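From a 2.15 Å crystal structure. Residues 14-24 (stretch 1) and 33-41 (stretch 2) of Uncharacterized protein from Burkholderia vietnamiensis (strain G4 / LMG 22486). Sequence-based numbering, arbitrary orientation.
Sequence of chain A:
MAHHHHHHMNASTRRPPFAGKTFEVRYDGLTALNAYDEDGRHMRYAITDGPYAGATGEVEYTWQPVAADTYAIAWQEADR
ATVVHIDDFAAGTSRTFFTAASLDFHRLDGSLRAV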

# COMPACT_ATOMS: atom_id res chain seq x y z
N ARG A 14 -16.22 10.49 4.68
CA ARG A 14 -15.55 9.36 5.32
C ARG A 14 -14.05 9.43 5.07
O ARG A 14 -13.60 9.41 3.91
CB ARG A 14 -16.14 8.06 4.76
CG ARG A 14 -15.39 6.79 5.10
CD ARG A 14 -16.05 5.56 4.46
NE ARG A 14 -15.51 4.31 4.98
CZ ARG A 14 -14.78 3.44 4.29
NH1 ARG A 14 -14.50 3.66 3.01
NH2 ARG A 14 -14.34 2.33 4.88
N ARG A 15 -13.26 9.52 6.15
CA ARG A 15 -11.80 9.57 6.02
C ARG A 15 -11.15 8.44 6.81
O ARG A 15 -11.50 8.22 7.98
CB ARG A 15 -11.22 10.92 6.52
CG ARG A 15 -11.58 12.15 5.69
CD ARG A 15 -10.94 12.13 4.30
NE ARG A 15 -11.20 13.38 3.58
CZ ARG A 15 -12.32 13.64 2.91
NH1 ARG A 15 -13.30 12.74 2.86
NH2 ARG A 15 -12.47 14.80 2.28
N PRO A 16 -10.19 7.73 6.22
CA PRO A 16 -9.42 6.74 6.98
C PRO A 16 -8.47 7.43 7.93
O PRO A 16 -8.07 8.58 7.69
CB PRO A 16 -8.66 5.98 5.89
CG PRO A 16 -8.46 7.01 4.82
CD PRO A 16 -9.72 7.85 4.83
N PRO A 17 -8.08 6.78 9.04
CA PRO A 17 -7.21 7.45 10.00
C PRO A 17 -5.83 7.72 9.44
O PRO A 17 -5.13 8.58 9.98
CB PRO A 17 -7.14 6.47 11.18
CG PRO A 17 -8.09 5.35 10.84
CD PRO A 17 -8.33 5.37 9.39
N PHE A 18 -5.44 7.02 8.37
CA PHE A 18 -4.13 7.23 7.76
C PHE A 18 -4.15 8.29 6.65
O PHE A 18 -3.12 8.50 6.00
CB PHE A 18 -3.59 5.90 7.22
CG PHE A 18 -4.59 5.06 6.48
CD1 PHE A 18 -5.31 4.06 7.13
CD2 PHE A 18 -4.80 5.24 5.11
CE1 PHE A 18 -6.23 3.27 6.43
CE2 PHE A 18 -5.72 4.45 4.41
CZ PHE A 18 -6.43 3.47 5.07
N ALA A 19 -5.27 8.98 6.44
CA ALA A 19 -5.30 10.03 5.43
C ALA A 19 -4.35 11.16 5.80
O ALA A 19 -4.19 11.50 6.97
CB ALA A 19 -6.72 10.57 5.25
N GLY A 20 -3.70 11.75 4.80
CA GLY A 20 -2.78 12.84 5.05
C GLY A 20 -1.43 12.44 5.59
O GLY A 20 -0.68 13.30 6.06
N LYS A 21 -1.07 11.15 5.51
CA LYS A 21 0.15 10.62 6.09
C LYS A 21 0.85 9.71 5.09
O LYS A 21 0.24 9.19 4.16
CB LYS A 21 -0.15 9.82 7.38
CG LYS A 21 -0.71 10.70 8.51
CD LYS A 21 -1.34 9.83 9.59
CE LYS A 21 -2.12 10.67 10.58
NZ LYS A 21 -2.97 9.81 11.44
N THR A 22 2.16 9.51 5.30
CA THR A 22 2.98 8.68 4.44
C THR A 22 3.64 7.58 5.27
O THR A 22 4.06 7.82 6.41
CB THR A 22 4.04 9.52 3.71
OG1 THR A 22 3.37 10.46 2.86
CG2 THR A 22 4.96 8.64 2.85
N PHE A 23 3.72 6.38 4.70
CA PHE A 23 4.26 5.21 5.38
C PHE A 23 5.28 4.53 4.49
O PHE A 23 5.10 4.44 3.28
CB PHE A 23 3.11 4.24 5.76
CG PHE A 23 2.07 4.89 6.60
CD1 PHE A 23 2.19 4.88 7.99
CD2 PHE A 23 1.05 5.63 6.01
CE1 PHE A 23 1.27 5.55 8.78
CE2 PHE A 23 0.12 6.30 6.79
CZ PHE A 23 0.23 6.26 8.19
N GLU A 24 6.37 4.06 5.10
CA GLU A 24 7.33 3.23 4.40
C GLU A 24 7.04 1.76 4.68
O GLU A 24 6.95 1.35 5.84
CB GLU A 24 8.76 3.57 4.81
CG GLU A 24 9.77 2.74 4.07
CD GLU A 24 11.20 3.15 4.39
OE1 GLU A 24 11.68 2.81 5.50
OE2 GLU A 24 11.83 3.81 3.54
N LEU A 33 7.15 3.72 -0.50
CA LEU A 33 6.43 4.71 0.28
C LEU A 33 4.98 4.70 -0.19
O LEU A 33 4.73 4.69 -1.40
CB LEU A 33 7.05 6.11 0.10
CG LEU A 33 8.48 6.33 0.58
CD1 LEU A 33 9.04 7.68 0.09
CD2 LEU A 33 8.51 6.31 2.09
N ASN A 34 4.03 4.66 0.75
CA ASN A 34 2.61 4.81 0.44
C ASN A 34 2.15 6.12 1.08
O ASN A 34 2.11 6.23 2.31
CB ASN A 34 1.75 3.64 0.95
CG ASN A 34 2.19 2.25 0.42
OD1 ASN A 34 1.85 1.23 1.03
ND2 ASN A 34 2.91 2.21 -0.69
N ALA A 35 1.79 7.11 0.25
CA ALA A 35 1.46 8.46 0.72
C ALA A 35 -0.03 8.69 0.50
O ALA A 35 -0.47 8.88 -0.64
CB ALA A 35 2.27 9.52 -0.02
N TYR A 36 -0.79 8.72 1.58
CA TYR A 36 -2.23 8.86 1.51
C TYR A 36 -2.61 10.33 1.48
O TYR A 36 -2.35 11.07 2.43
CB TYR A 36 -2.90 8.13 2.67
CG TYR A 36 -2.68 6.64 2.51
CD1 TYR A 36 -3.52 5.89 1.69
CD2 TYR A 36 -1.60 6.00 3.11
CE1 TYR A 36 -3.30 4.53 1.51
CE2 TYR A 36 -1.37 4.64 2.94
CZ TYR A 36 -2.24 3.91 2.13
OH TYR A 36 -2.04 2.57 1.93
N ASP A 37 -3.23 10.74 0.37
CA ASP A 37 -3.79 12.08 0.22
C ASP A 37 -4.77 12.39 1.35
O ASP A 37 -5.45 11.51 1.87
CB ASP A 37 -4.51 12.17 -1.14
CG ASP A 37 -4.77 13.61 -1.56
OD1 ASP A 37 -5.71 14.22 -1.03
OD2 ASP A 37 -4.02 14.13 -2.41
N GLU A 38 -4.86 13.68 1.70
CA GLU A 38 -5.86 14.13 2.67
C GLU A 38 -7.27 13.77 2.24
O GLU A 38 -8.16 13.66 3.09
CB GLU A 38 -5.79 15.66 2.89
CG GLU A 38 -4.54 16.15 3.61
CD GLU A 38 -4.59 17.64 4.02
OE1 GLU A 38 -4.99 18.52 3.22
OE2 GLU A 38 -4.21 17.92 5.17
N ASP A 39 -7.50 13.56 0.94
CA ASP A 39 -8.87 13.36 0.50
C ASP A 39 -9.42 11.97 0.83
O ASP A 39 -10.60 11.72 0.56
CB ASP A 39 -9.00 13.64 -1.02
CG ASP A 39 -8.26 12.62 -1.90
OD1 ASP A 39 -7.79 11.58 -1.42
OD2 ASP A 39 -8.16 12.87 -3.11
N GLY A 40 -8.61 11.06 1.38
CA GLY A 40 -9.13 9.74 1.71
C GLY A 40 -9.46 8.82 0.55
O GLY A 40 -10.05 7.75 0.77
N ARG A 41 -9.11 9.19 -0.68
CA ARG A 41 -9.46 8.40 -1.86
C ARG A 41 -8.24 8.06 -2.70
O ARG A 41 -8.22 7.03 -3.39
CB ARG A 41 -10.50 9.14 -2.72
O HOH W 1 -12.36 7.43 2.45

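The two stretches meet as neighbouring antiparallel strands that run into a looser contact between turns, burying 680 Å² in all. Phe23 and Asn34 form the hydrogen-bonded pair, Phe23 N to Asn34 O at 2.9 Å and Asn34 N to Phe23 O at 2.8 Å, and Tyr36 N extends the ladder to Lys21 O at 2.8 Å. Beyond it the pairing loosens: Gly20 N makes weak bonds to Tyr36 O (2.8 Å) and Asp37 O (3.4 Å), its positive phi (78°), which favours glycine, fitting the third position of the type II turn from Phe18 to Lys21.

Tyr36 is the centre of the packing. With chi1 at m (-67°) and chi2 at -83°, its ring offers a face to Phe18, whose p rotamer (44°) brings CD2 to 3.6 Å from Tyr36 CG; the rings meet edge-to-face, centroids 4.7 Å apart and planes at 64°. Phe23, also m, meets the Tyr36 ring edge to edge, its CD2 3.9 Å from Tyr36 CD2. Asn34 shares the sheet face of Phe23, and its m side chain turns Asn34 ND2 back to O of the preceding residue, Leu33, in a weak bond (3.2 Å).

Thr22, Glu24, Leu33 and Ala35 occupy the other face. The m rotamer of Thr22 sets OG1 3.2 Å from Ala35 CB, while Leu33 (m, t) extends CD2 to 3.9 Å from Glu24 CB, against the aliphatic base of an extended glutamate. The CA-to-CB bond of Lys21 points sideways and the end of its long chain leaves stretch 2, reaching back so that Lys21 NZ bonds Pro17 O at 2.9 Å.

At the far end, Asp37 (t) accepts Asp39 N at OD1 (2.7 Å), bracing the type I turn to Gly40. Arg15 folds through two m torsions, placing NE in a weak bond to Glu38 O (3.1 Å) and a guanidinium face against Asp39 O. A CB on Gly40 would lie 2.9 Å from Arg15 CD, a clash.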